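Local coordinates for signal transduction histidine-protein kinase/phosphatase MprB (Mycobacterium hassiacum, PDB 6BLK) that probably acts as a sensor histidine kinase that uses ATP to phosphorylate a histidine, represented here by its ATP-binding catalytic domain with bound nucleotide and magnesium, at residues 36-40 with 74-80; 41-47 with 125-129; 58-62 with 109-113; 66-71 with 82-87. Where two conformers were deposited one is given. Residue numbers count along the deposited sequence, not the author numbering.

Contact 1: 36-40 with 74-80; sequences TPWQV and QIDPGHA
Residues 38-40 end strand 30-40, extended throughout (Trp38 phi/psi -146/130), and the indole of Trp38 lies against the hairpin that closes strands 67-76 and 79-85. The two backbones stay apart: Thr36 lies nearest Gln74 (CA to CA 7.3 Å) and Trp38 nearest Ala80 (7.5 Å), with no hydrogen bond between the segments. Trp38 takes chi1 t and chi2 -109°, which carries its large flat ring across the gap. Along the hairpin, Gln74 comes first: Thr36 CG2 is 3.9 Å from Gln74 N, and Gln74 CD meets the indole edge at Trp38 CZ3 (3.6 Å). Gln74 NE2 then donates to Asp76 O (2.8 Å). A classic beta bulge sets Ile75 and Asp76 opposite the single residue His79, with Ile75 N bonded to His79 O at 2.9 Å. Such a bulged hairpin end links the beta-alpha-beta unit 30-40, 44-60, 67-76 to the next strand. Asp76, chi1 p, makes an Asx turn, OD1 accepting from Gly78 N (2.8 Å) and also from His79 ND1 (2.9 Å). A type I turn runs from Asp76 to His79, with Pro77 second, its ring-fixed phi of -57° suiting the place. Gly78 C borders the indole edge, 3.8 Å from Trp38 CZ2, and His79 C is 3.3 Å from the same atom. Ala80, small enough to set its methyl against the ring face, places CB 3.5 Å from the centroid of the Trp38 five-membered ring, a CH-pi contact.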
loop_
_atom_site.group_PDB
_atom_site.type_symbol
_atom_site.label_atom_id
_atom_site.label_comp_id
_atom_site.label_asym_id
_atom_site.label_seq_id
_atom_site.Cartn_x
_atom_site.Cartn_y
_atom_site.Cartn_z
ATOM N N THR A 36 10.646 6.328 7.575
ATOM C CA THR A 36 11.156 7.601 8.051
ATOM C C THR A 36 9.993 8.452 8.570
ATOM O O THR A 36 8.895 8.414 8.023
ATOM C CB THR A 36 11.913 8.344 6.952
ATOM O OG1 THR A 36 12.860 9.254 7.546
ATOM C CG2 THR A 36 10.976 9.133 6.064
ATOM N N PRO A 37 10.207 9.204 9.658
ATOM C CA PRO A 37 9.132 10.063 10.190
ATOM C C PRO A 37 8.640 11.070 9.159
ATOM O O PRO A 37 9.412 11.900 8.646
ATOM C CB PRO A 37 9.788 10.770 11.382
ATOM C CG PRO A 37 10.879 9.797 11.816
ATOM C CD PRO A 37 11.383 9.190 10.550
ATOM N N TRP A 38 7.329 11.036 8.928
ATOM C CA TRP A 38 6.674 11.832 7.885
ATOM C C TRP A 38 5.281 12.255 8.331
ATOM O O TRP A 38 4.455 11.426 8.693
ATOM C CB TRP A 38 6.589 11.052 6.580
ATOM C CG TRP A 38 6.289 11.871 5.393
ATOM C CD1 TRP A 38 5.126 11.916 4.653
ATOM C CD2 TRP A 38 7.199 12.771 4.776
ATOM N NE1 TRP A 38 5.268 12.832 3.626
ATOM C CE2 TRP A 38 6.527 13.374 3.688
ATOM C CE3 TRP A 38 8.507 13.149 5.054
ATOM C CZ2 TRP A 38 7.138 14.304 2.872
ATOM C CZ3 TRP A 38 9.116 14.073 4.255
ATOM C CH2 TRP A 38 8.425 14.646 3.161
ATOM N N GLN A 39 4.986 13.539 8.206
ATOM C CA GLN A 39 3.692 14.091 8.592
ATOM C C GLN A 39 2.952 14.529 7.333
ATOM O O GLN A 39 3.516 15.221 6.489
ATOM C CB GLN A 39 3.843 15.288 9.539
ATOM C CG GLN A 39 2.514 15.943 9.895
ATOM C CD GLN A 39 2.672 17.288 10.567
ATOM O OE1 GLN A 39 2.773 18.322 9.909
ATOM N NE2 GLN A 39 2.707 17.277 11.880
ATOM N N VAL A 40 1.718 14.065 7.195
ATOM C CA VAL A 40 0.839 14.420 6.090
ATOM C C VAL A 40 -0.332 15.186 6.681
ATOM O O VAL A 40 -0.782 14.875 7.785
ATOM C CB VAL A 40 0.352 13.161 5.343
ATOM C CG1 VAL A 40 -0.706 13.531 4.290
ATOM C CG2 VAL A 40 1.545 12.403 4.699
ATOM N N GLN A 74 11.692 9.816 2.330
ATOM C CA GLN A 74 11.560 11.127 1.695
ATOM C C GLN A 74 12.261 11.119 0.335
ATOM O O GLN A 74 13.368 10.611 0.206
ATOM C CB GLN A 74 12.195 12.198 2.583
ATOM C CG GLN A 74 12.043 13.624 2.039
ATOM C CD GLN A 74 12.420 14.693 3.034
ATOM O OE1 GLN A 74 12.938 14.415 4.108
ATOM N NE2 GLN A 74 12.152 15.952 2.672
ATOM N N ILE A 75 11.619 11.678 -0.688
ATOM C CA ILE A 75 12.192 11.718 -2.030
ATOM C C ILE A 75 12.452 13.137 -2.543
ATOM O O ILE A 75 13.191 13.285 -3.527
ATOM C CB ILE A 75 11.315 10.937 -3.043
ATOM C CG1 ILE A 75 9.904 11.564 -3.149
ATOM C CG2 ILE A 75 11.244 9.487 -2.663
ATOM C CD1 ILE A 75 9.031 11.001 -4.283
ATOM N N ASP A 76 11.899 14.192 -1.910
ATOM C CA ASP A 76 12.217 15.604 -2.161
ATOM C C ASP A 76 11.774 16.439 -0.950
ATOM O O ASP A 76 11.224 15.888 0.020
ATOM C CB ASP A 76 11.591 16.072 -3.490
ATOM C CG ASP A 76 10.084 16.068 -3.488
ATOM O OD1 ASP A 76 9.479 16.720 -2.630
ATOM O OD2 ASP A 76 9.494 15.424 -4.383
ATOM N N PRO A 77 12.024 17.763 -0.924
ATOM C CA PRO A 77 11.693 18.540 0.279
ATOM C C PRO A 77 10.236 18.453 0.702
ATOM O O PRO A 77 9.939 18.657 1.889
ATOM C CB PRO A 77 12.092 19.972 -0.118
ATOM C CG PRO A 77 13.149 19.764 -1.144
ATOM C CD PRO A 77 12.716 18.580 -1.929
ATOM N N GLY A 78 9.311 18.137 -0.210
ATOM C CA GLY A 78 7.919 18.085 0.182
ATOM C C GLY A 78 7.198 16.768 -0.065
ATOM O O GLY A 78 5.975 16.717 0.087
ATOM N N HIS A 79 7.921 15.698 -0.373
ATOM C CA HIS A 79 7.244 14.438 -0.656
ATOM C C HIS A 79 8.012 13.238 -0.130
ATOM O O HIS A 79 9.238 13.217 -0.125
ATOM C CB HIS A 79 7.027 14.242 -2.153
ATOM C CG HIS A 79 6.180 15.288 -2.792
ATOM N ND1 HIS A 79 6.676 16.522 -3.159
ATOM C CD2 HIS A 79 4.868 15.291 -3.120
ATOM C CE1 HIS A 79 5.698 17.242 -3.680
ATOM N NE2 HIS A 79 4.593 16.522 -3.668
ATOM N N ALA A 80 7.261 12.185 0.200
ATOM C CA ALA A 80 7.823 10.909 0.570
ATOM C C ALA A 80 7.074 9.830 -0.191
ATOM O O ALA A 80 5.986 10.053 -0.717
ATOM C CB ALA A 80 7.722 10.630 2.072
#

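Contact 2: 41-47 with 125-129; sequences IGDSSGL and VVLKH
His129, just past the end of helix 118-128, carries the largest buried area and fits between that helix and the start of helix 44-60. With chi1 m and chi2 82°, its imidazole uses both nitrogens: ND1 donates to Val125 O (2.8 Å), so NE2 can accept from Asp43 N (3.0 Å, 163°). Gly42 lies alongside, CA to CA 6.4 Å from His129; at phi/psi 167/-135 only glycine is comfortable, and a CB would strike His129 CD2. A water joins Ile41 O (3.3 Å) to His129 O (2.9 Å). Leu47, chi1 m and chi2 t, covers one face of the imidazole, its CD2 3.7 Å from the ring centroid in a CH-pi contact. The arrangement brings together two of the helices packed on the sheet in the alpha/beta sandwich of the GHKL ATPases. Asp43 is the N-cap of helix 44-60: its OD1 accepts from Gly46 N (3.2 Å) and Ser45 OG (2.5 Å), while OD2 forms a long, weak salt bridge to Lys128 NZ (3.5 Å). Gly46, 6.1 Å from Val125 between CA atoms, lets the helices close in: Val125 CG1 reaches Gly46 O at 3.4 Å, and a CB here would collide with Lys128 NZ.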
loop_
_atom_site.group_PDB
_atom_site.type_symbol
_atom_site.label_atom_id
_atom_site.label_comp_id
_atom_site.label_asym_id
_atom_site.label_seq_id
_atom_site.Cartn_x
_atom_site.Cartn_y
_atom_site.Cartn_z
ATOM N N ILE A 41 -0.814 16.206 5.968
ATOM C CA ILE A 41 -2.011 16.927 6.387
ATOM C C ILE A 41 -3.191 16.246 5.717
ATOM O O ILE A 41 -3.245 16.148 4.487
ATOM C CB ILE A 41 -1.945 18.421 6.016
ATOM C CG1 ILE A 41 -0.653 19.085 6.532
ATOM C CG2 ILE A 41 -3.195 19.145 6.555
ATOM C CD1 ILE A 41 -0.495 19.068 8.015
ATOM N N GLY A 42 -4.106 15.741 6.513
ATOM C CA GLY A 42 -5.291 15.115 5.981
ATOM C C GLY A 42 -6.074 14.331 7.007
ATOM O O GLY A 42 -6.252 14.752 8.161
ATOM N N ASP A 43 -6.490 13.132 6.591
ATOM C CA ASP A 43 -7.523 12.350 7.253
ATOM C C ASP A 43 -6.880 11.042 7.693
ATOM O O ASP A 43 -6.658 10.154 6.858
ATOM C CB ASP A 43 -8.665 12.119 6.287
ATOM C CG ASP A 43 -9.783 11.297 6.871
ATOM O OD1 ASP A 43 -9.588 10.664 7.931
ATOM O OD2 ASP A 43 -10.863 11.283 6.241
ATOM N N SER A 44 -6.578 10.908 8.989
ATOM C CA SER A 44 -5.874 9.706 9.445
ATOM C C SER A 44 -6.689 8.440 9.195
ATOM O O SER A 44 -6.120 7.385 8.916
ATOM C CB SER A 44 -5.497 9.819 10.928
ATOM O OG SER A 44 -6.633 9.914 11.765
ATOM N N SER A 45 -8.016 8.512 9.299
ATOM C CA SER A 45 -8.827 7.318 9.084
ATOM C C SER A 45 -8.765 6.883 7.629
ATOM O O SER A 45 -8.639 5.681 7.333
ATOM C CB SER A 45 -10.272 7.576 9.503
ATOM O OG SER A 45 -10.835 8.621 8.733
ATOM N N GLY A 46 -8.810 7.851 6.711
ATOM C CA GLY A 46 -8.728 7.528 5.299
ATOM C C GLY A 46 -7.368 6.966 4.935
ATOM O O GLY A 46 -7.270 5.968 4.224
ATOM N N LEU A 47 -6.304 7.588 5.450
ATOM C CA LEU A 47 -4.961 7.101 5.182
ATOM C C LEU A 47 -4.763 5.722 5.779
ATOM O O LEU A 47 -4.114 4.871 5.168
ATOM C CB LEU A 47 -3.909 8.061 5.744
ATOM C CG LEU A 47 -3.817 9.384 4.989
ATOM C CD1 LEU A 47 -3.090 10.415 5.818
ATOM C CD2 LEU A 47 -3.217 9.246 3.596
ATOM N N VAL A 125 -8.320 7.876 -1.775
ATOM C CA VAL A 125 -7.686 8.482 -0.606
ATOM C C VAL A 125 -6.391 9.168 -0.997
ATOM O O VAL A 125 -6.127 10.325 -0.614
ATOM C CB VAL A 125 -7.448 7.420 0.472
ATOM C CG1 VAL A 125 -6.598 7.969 1.562
ATOM C CG2 VAL A 125 -8.750 6.937 1.052
ATOM N N VAL A 126 -5.577 8.499 -1.808
ATOM C CA VAL A 126 -4.287 9.071 -2.168
ATOM C C VAL A 126 -4.493 10.328 -2.989
ATOM O O VAL A 126 -3.856 11.357 -2.728
ATOM C CB VAL A 126 -3.418 8.031 -2.891
ATOM C CG1 VAL A 126 -2.200 8.672 -3.470
ATOM C CG2 VAL A 126 -3.047 6.970 -1.932
ATOM N N LEU A 127 -5.412 10.302 -3.957
ATOM C CA LEU A 127 -5.673 11.527 -4.724
ATOM C C LEU A 127 -6.248 12.635 -3.847
ATOM O O LEU A 127 -5.931 13.819 -4.056
ATOM C CB LEU A 127 -6.595 11.236 -5.905
ATOM C CG LEU A 127 -6.005 10.340 -6.988
ATOM C CD1 LEU A 127 -7.044 10.110 -8.077
ATOM C CD2 LEU A 127 -4.770 10.902 -7.597
ATOM N N LYS A 128 -7.140 12.304 -2.917
ATOM C CA LYS A 128 -7.712 13.341 -2.068
ATOM C C LYS A 128 -6.648 14.024 -1.212
ATOM O O LYS A 128 -6.825 15.191 -0.842
ATOM C CB LYS A 128 -8.837 12.761 -1.217
ATOM C CG LYS A 128 -8.471 12.329 0.182
ATOM C CD LYS A 128 -9.641 11.605 0.878
ATOM C CE LYS A 128 -9.198 10.993 2.209
ATOM N NZ LYS A 128 -10.251 10.298 2.975
ATOM N N HIS A 129 -5.525 13.352 -0.958
ATOM C CA HIS A 129 -4.386 13.900 -0.228
ATOM C C HIS A 129 -3.290 14.483 -1.125
ATOM O O HIS A 129 -2.184 14.755 -0.640
ATOM C CB HIS A 129 -3.787 12.810 0.668
ATOM C CG HIS A 129 -4.621 12.494 1.861
ATOM N ND1 HIS A 129 -5.700 11.640 1.815
ATOM C CD2 HIS A 129 -4.535 12.921 3.141
ATOM C CE1 HIS A 129 -6.246 11.558 3.018
ATOM N NE2 HIS A 129 -5.571 12.348 3.834
HETATM O O HOH W 1 -1.602 16.321 1.686
#

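Contact 3: 58-62 with 109-113. With ATP (adenosine-5'-triphosphate), chain E.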
loop_
_atom_site.group_PDB
_atom_site.type_symbol
_atom_site.label_atom_id
_atom_site.label_comp_id
_atom_site.label_asym_id
_atom_site.label_seq_id
_atom_site.Cartn_x
_atom_site.Cartn_y
_atom_site.Cartn_z
ATOM N N ALA A 58 -1.084 -7.409 0.098
ATOM C CA ALA A 58 0.258 -7.953 0.148
ATOM C C ALA A 58 0.246 -9.249 0.933
ATOM O O ALA A 58 0.903 -10.223 0.548
ATOM C CB ALA A 58 1.221 -6.933 0.776
ATOM N N ALA A 59 -0.509 -9.283 2.028
ATOM C CA ALA A 59 -0.588 -10.496 2.840
ATOM C C ALA A 59 -1.349 -11.598 2.113
ATOM O O ALA A 59 -0.924 -12.759 2.116
ATOM C CB ALA A 59 -1.242 -10.206 4.192
ATOM N N LYS A 60 -2.458 -11.250 1.465
ATOM C CA LYS A 60 -3.327 -12.274 0.879
ATOM C C LYS A 60 -2.555 -13.130 -0.099
ATOM O O LYS A 60 -2.672 -14.374 -0.099
ATOM C CB LYS A 60 -4.537 -11.638 0.173
ATOM C CG LYS A 60 -5.649 -11.240 1.116
ATOM C CD LYS A 60 -6.688 -10.357 0.412
ATOM C CE LYS A 60 -7.464 -11.111 -0.631
ATOM N NZ LYS A 60 -8.503 -10.272 -1.358
ATOM N N TRP A 61 -1.762 -12.481 -0.946
ATOM C CA TRP A 61 -1.054 -13.149 -2.023
ATOM C C TRP A 61 0.419 -13.407 -1.693
ATOM O O TRP A 61 1.187 -13.766 -2.586
ATOM C CB TRP A 61 -1.236 -12.363 -3.321
ATOM C CG TRP A 61 -2.647 -12.541 -3.854
ATOM C CD1 TRP A 61 -3.144 -13.642 -4.487
ATOM C CD2 TRP A 61 -3.741 -11.604 -3.775
ATOM N NE1 TRP A 61 -4.474 -13.455 -4.801
ATOM C CE2 TRP A 61 -4.860 -12.206 -4.386
ATOM C CE3 TRP A 61 -3.870 -10.310 -3.253
ATOM C CZ2 TRP A 61 -6.094 -11.574 -4.469
ATOM C CZ3 TRP A 61 -5.098 -9.680 -3.344
ATOM C CH2 TRP A 61 -6.192 -10.310 -3.949
ATOM N N SER A 62 0.803 -13.260 -0.457
ATOM C CA SER A 62 2.134 -13.662 0.012
ATOM C C SER A 62 2.207 -15.175 0.130
ATOM O O SER A 62 1.302 -15.780 0.709
ATOM C CB SER A 62 2.432 -13.101 1.380
ATOM O OG SER A 62 2.885 -11.757 1.336
ATOM N N ALA A 109 -3.086 -13.997 -10.154
ATOM C CA ALA A 109 -3.208 -14.165 -8.719
ATOM C C ALA A 109 -4.343 -15.133 -8.432
ATOM O O ALA A 109 -5.371 -15.108 -9.114
ATOM C CB ALA A 109 -3.465 -12.818 -8.035
ATOM N N ARG A 110 -4.160 -15.984 -7.429
ATOM C CA ARG A 110 -5.174 -16.997 -7.161
ATOM C C ARG A 110 -6.455 -16.340 -6.652
ATOM O O ARG A 110 -6.427 -15.300 -5.983
ATOM C CB ARG A 110 -4.643 -18.041 -6.177
ATOM C CG ARG A 110 -4.600 -17.654 -4.721
ATOM C CD ARG A 110 -4.230 -18.889 -3.889
ATOM N NE ARG A 110 -4.213 -18.612 -2.455
ATOM C CZ ARG A 110 -5.252 -18.768 -1.636
ATOM N NH1 ARG A 110 -6.425 -19.200 -2.098
ATOM N NH2 ARG A 110 -5.114 -18.490 -0.340
ATOM N N SER A 111 -7.589 -16.921 -7.027
ATOM C CA SER A 111 -8.876 -16.330 -6.689
ATOM C C SER A 111 -9.147 -16.458 -5.201
ATOM O O SER A 111 -9.063 -17.554 -4.631
ATOM C CB SER A 111 -10.004 -16.999 -7.490
ATOM O OG SER A 111 -11.266 -16.382 -7.237
ATOM N N MET A 112 -9.495 -15.333 -4.585
ATOM C CA MET A 112 -9.743 -15.226 -3.164
ATOM C C MET A 112 -10.969 -14.377 -2.915
ATOM O O MET A 112 -11.313 -13.518 -3.735
ATOM C CB MET A 112 -8.549 -14.625 -2.416
ATOM C CG MET A 112 -7.280 -15.462 -2.528
ATOM S SD MET A 112 -5.916 -14.718 -1.639
ATOM C CE MET A 112 -6.393 -15.060 0.066
ATOM N N PRO A 113 -11.664 -14.600 -1.808
ATOM C CA PRO A 113 -12.833 -13.774 -1.497
ATOM C C PRO A 113 -12.445 -12.308 -1.456
ATOM O O PRO A 113 -11.374 -11.950 -0.974
ATOM C CB PRO A 113 -13.275 -14.279 -0.120
ATOM C CG PRO A 113 -12.802 -15.700 -0.084
ATOM C CD PRO A 113 -11.517 -15.726 -0.865
HETATM P PG ATP E . -11.165 -6.239 -1.635
HETATM O O1G ATP E . -9.824 -5.534 -1.544
HETATM O O2G ATP E . -12.367 -5.418 -2.126
HETATM O O3G ATP E . -11.493 -7.113 -0.436
HETATM P PB ATP E . -9.626 -7.603 -3.718
HETATM O O1B ATP E . -9.964 -8.731 -4.677
HETATM O O2B ATP E . -8.559 -7.755 -2.691
HETATM O O3B ATP E . -10.978 -7.303 -2.854
HETATM P PA ATP E . -8.257 -5.176 -4.640
HETATM O O1A ATP E . -8.850 -3.908 -5.247
HETATM O O2A ATP E . -7.572 -5.065 -3.300
HETATM O O3A ATP E . -9.488 -6.249 -4.622
HETATM O "O5'" ATP E . -7.332 -5.825 -5.728
HETATM C "C5'" ATP E . -7.812 -6.047 -7.043
HETATM C "C4'" ATP E . -7.166 -7.316 -7.586
HETATM O "O4'" ATP E . -5.800 -6.996 -7.874
HETATM C "C3'" ATP E . -7.127 -8.547 -6.672
HETATM O "O3'" ATP E . -8.332 -9.338 -6.763
HETATM C "C2'" ATP E . -5.919 -9.275 -7.230
HETATM O "O2'" ATP E . -6.241 -9.995 -8.435
HETATM C "C1'" ATP E . -4.998 -8.144 -7.629
HETATM N N9 ATP E . -4.031 -7.771 -6.582
HETATM C C8 ATP E . -4.050 -6.667 -5.761
HETATM N N7 ATP E . -2.946 -6.657 -4.960
HETATM C C5 ATP E . -2.227 -7.755 -5.282
HETATM C C6 ATP E . -0.961 -8.284 -4.826
HETATM N N6 ATP E . -0.308 -7.651 -3.842
HETATM N N1 ATP E . -0.524 -9.409 -5.389
HETATM C C2 ATP E . -1.207 -10.040 -6.362
HETATM N N3 ATP E . -2.374 -9.595 -6.849
HETATM C C4 ATP E . -2.914 -8.461 -6.347
HETATM O O HOH W 2 -9.565 -11.225 -3.934
HETATM O O HOH W 3 -10.574 -9.580 0.282
#
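Trp61 lays one face of its indole on the ATP ribose and Ala109, and the loop 109-113 passes round its edge to put Met112 on the other face. On the first face Ala109 CB is 3.8 Å from the centroid of the five-membered ring in a CH-pi contact, and ATP C3' lies 3.4 Å from Trp61 CH2. Opposite, Met112 SD sits 4.0 Å from the same centroid, a Met-aromatic contact that suits a polarisable sulfur; this SD also packs on Lys60 CB at 3.8 Å. The ring edge is fixed by its one donor, Trp61 NE1 giving a straight hydrogen bond to Arg110 O (2.9 Å, 171°). Ala109 is small enough to lie close to both indole and adenine, its CB 3.6 Å from ATP N3. The long side chain of Lys60 extends beside the loop to the phosphates, where NZ donates to ATP O2B at 2.8 Å and weakly to Pro113 O at 3.3 Å. Two waters accept from Lys60 NZ: one links Met112 O to ATP O1B, the other Pro113 O to ATP O3G, tying the loop backbone to the beta and gamma phosphates. Arg105 also holds Met112 O. Asn57, which binds both ATP and magnesium, and Lys60 lie on the helix bearing the N box, with Trp61 just after its end, and the loop opposite belongs to the ATP lid of the histidine kinase nucleotide site.

Contact 4: 66-71 with 82-87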
loop_
_atom_site.group_PDB
_atom_site.type_symbol
_atom_site.label_atom_id
_atom_site.label_comp_id
_atom_site.label_asym_id
_atom_site.label_seq_id
_atom_site.Cartn_x
_atom_site.Cartn_y
_atom_site.Cartn_z
ATOM N N GLY A 66 6.377 -15.651 3.456
ATOM C CA GLY A 66 6.814 -14.552 2.612
ATOM C C GLY A 66 7.192 -13.321 3.408
ATOM O O GLY A 66 6.796 -13.114 4.551
ATOM N N ARG A 67 7.988 -12.494 2.757
ATOM C CA ARG A 67 8.426 -11.229 3.301
ATOM C C ARG A 67 7.594 -10.134 2.652
ATOM O O ARG A 67 7.376 -10.151 1.438
ATOM C CB ARG A 67 9.912 -10.998 3.031
ATOM C CG ARG A 67 10.831 -11.894 3.857
ATOM C CD ARG A 67 12.307 -11.537 3.685
ATOM N NE ARG A 67 12.784 -11.732 2.314
ATOM C CZ ARG A 67 13.249 -10.773 1.512
ATOM N NH1 ARG A 67 13.326 -9.512 1.918
ATOM N NH2 ARG A 67 13.654 -11.084 0.287
ATOM N N VAL A 68 7.126 -9.201 3.469
ATOM C CA VAL A 68 6.435 -8.017 2.975
ATOM C C VAL A 68 7.244 -6.806 3.409
ATOM O O VAL A 68 7.537 -6.639 4.596
ATOM C CB VAL A 68 4.986 -7.963 3.495
ATOM C CG1 VAL A 68 4.352 -6.567 3.227
ATOM C CG2 VAL A 68 4.134 -9.091 2.880
ATOM N N GLY A 69 7.641 -5.980 2.442
ATOM C CA GLY A 69 8.434 -4.805 2.717
ATOM C C GLY A 69 7.510 -3.596 2.800
ATOM O O GLY A 69 6.597 -3.460 2.009
ATOM N N VAL A 70 7.761 -2.765 3.803
ATOM C CA VAL A 70 6.967 -1.573 4.061
ATOM C C VAL A 70 7.977 -0.456 4.266
ATOM O O VAL A 70 8.595 -0.354 5.332
ATOM C CB VAL A 70 6.058 -1.707 5.285
ATOM C CG1 VAL A 70 5.229 -0.473 5.451
ATOM C CG2 VAL A 70 5.200 -2.980 5.208
ATOM N N ARG A 71 8.175 0.363 3.250
ATOM C CA ARG A 71 9.268 1.321 3.256
ATOM C C ARG A 71 8.717 2.698 2.957
ATOM O O ARG A 71 7.927 2.871 2.037
ATOM C CB ARG A 71 10.362 0.974 2.234
ATOM C CG ARG A 71 10.695 -0.520 2.065
ATOM C CD ARG A 71 11.662 -1.073 3.062
ATOM N NE ARG A 71 11.990 -2.467 2.758
ATOM C CZ ARG A 71 12.629 -3.276 3.595
ATOM N NH1 ARG A 71 13.015 -2.834 4.787
ATOM N NH2 ARG A 71 12.892 -4.522 3.234
ATOM N N LEU A 82 5.867 5.792 -0.085
ATOM C CA LEU A 82 5.596 4.557 0.635
ATOM C C LEU A 82 5.581 3.446 -0.399
ATOM O O LEU A 82 4.842 3.517 -1.382
ATOM C CB LEU A 82 4.268 4.637 1.393
ATOM C CG LEU A 82 3.644 3.365 1.982
ATOM C CD1 LEU A 82 4.459 2.774 3.112
ATOM C CD2 LEU A 82 2.237 3.688 2.494
ATOM N N VAL A 83 6.392 2.437 -0.185
ATOM C CA VAL A 83 6.440 1.298 -1.095
ATOM C C VAL A 83 6.156 0.062 -0.282
ATOM O O VAL A 83 6.891 -0.245 0.669
ATOM C CB VAL A 83 7.782 1.173 -1.832
ATOM C CG1 VAL A 83 7.698 0.074 -2.878
ATOM C CG2 VAL A 83 8.157 2.461 -2.499
ATOM N N ILE A 84 5.101 -0.650 -0.655
ATOM C CA ILE A 84 4.716 -1.904 -0.007
ATOM C C ILE A 84 4.904 -3.044 -1.012
ATOM O O ILE A 84 4.402 -2.996 -2.147
ATOM C CB ILE A 84 3.279 -1.854 0.531
ATOM C CG1 ILE A 84 3.186 -0.878 1.706
ATOM C CG2 ILE A 84 2.805 -3.246 0.943
ATOM C CD1 ILE A 84 1.785 -0.444 2.071
ATOM N N THR A 85 5.698 -4.035 -0.620
ATOM C CA THR A 85 6.154 -5.053 -1.543
ATOM C C THR A 85 5.863 -6.427 -0.976
ATOM O O THR A 85 5.874 -6.640 0.243
ATOM C CB THR A 85 7.671 -4.991 -1.846
ATOM O OG1 THR A 85 8.400 -5.029 -0.615
ATOM C CG2 THR A 85 8.045 -3.780 -2.615
ATOM N N ASP A 86 5.621 -7.368 -1.882
ATOM C CA ASP A 86 5.454 -8.768 -1.481
ATOM C C ASP A 86 6.239 -9.671 -2.420
ATOM O O ASP A 86 6.901 -9.230 -3.361
ATOM C CB ASP A 86 3.976 -9.169 -1.442
ATOM C CG ASP A 86 3.311 -9.000 -2.777
ATOM O OD1 ASP A 86 3.760 -9.633 -3.767
ATOM O OD2 ASP A 86 2.365 -8.181 -2.849
ATOM N N GLN A 87 6.164 -10.985 -2.132
ATOM C CA GLN A 87 6.809 -12.025 -2.913
ATOM C C GLN A 87 5.780 -12.904 -3.601
ATOM O O GLN A 87 6.023 -14.084 -3.852
ATOM C CB GLN A 87 7.710 -12.859 -2.013
ATOM C CG GLN A 87 8.872 -12.092 -1.450
ATOM C CD GLN A 87 9.790 -12.978 -0.628
ATOM O OE1 GLN A 87 9.397 -13.507 0.408
ATOM N NE2 GLN A 87 11.009 -13.146 -1.096
HETATM O O HOH W 4 5.474 -11.877 0.430
#
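This contact is an antiparallel strand pairing, the open-end half of the beta hairpin 67-76 and 79-85 within the domain's mixed sheet. The short strand axes run 4.6 Å apart at 179°. Gly69 and Thr85 form a hydrogen-bonded pair (Gly69 N to Thr85 O 2.9 Å, Thr85 N to Gly69 O 2.8 Å), as do Arg71 and Val83 (Arg71 N to Val83 O 2.9 Å, Val83 N to Arg71 O 2.7 Å); between them Val70 and Ile84 make a non-hydrogen-bonded pair. Glycine suits position 69 because a CB would collide with Thr85 OG1. The face bearing Val70 and Ile84 is aliphatic: Val70 CG1 meets Ile84 CG1 at 4.3 Å and Leu82 CD1 at 4.1 Å, and these side chains pack on Val51, Val54 and Leu55 of helix 44-60. The other face carries Thr85, Val83 and Arg71, whose guanidinium bonds to Thr34. Beyond the end of strand 79-85, direct backbone bonds give way to a water between Arg67 O and Gln87 N (2.8 Å to each) and to the long Gln87 side chain, whose OE1 accepts from Arg67 N at 2.9 Å. The Arg67 guanidinium pairs with Glu32. Asp86 directs its carboxylate out of the pairing; its OD1 accepts from Gly88 N and Thr147 N, and its OD2 from N6 of ATP. This is the adenine-recognising aspartate at the start of the G1 box, characteristic of the Bergerat ATP-binding fold.

Contacts 1 and 4 occupy the two ends of one hairpin, strands 67-76 and 79-85, with centres 18 Å apart; contact 1 brings in the end of strand 30-40. Helix 44-60 starts in contact 2 and finishes in contact 3, whose centres lie 25 Å apart on opposite sides of the chain's centre. Contact 2 touches contact 1 where Val40 packs on His129 and Leu47. Contact 3 touches contact 4, with Ala58 and Ser62 against Val68 and Asp86. Along the chain, contact 4 falls between the segments of contact 3, and contact 3 between those of contact 2. The nucleotide thus sits at the end formed by contacts 3 and 4; at the far end contact 1 ties strand 30-40 to the hairpin and contact 2 ties two helices together.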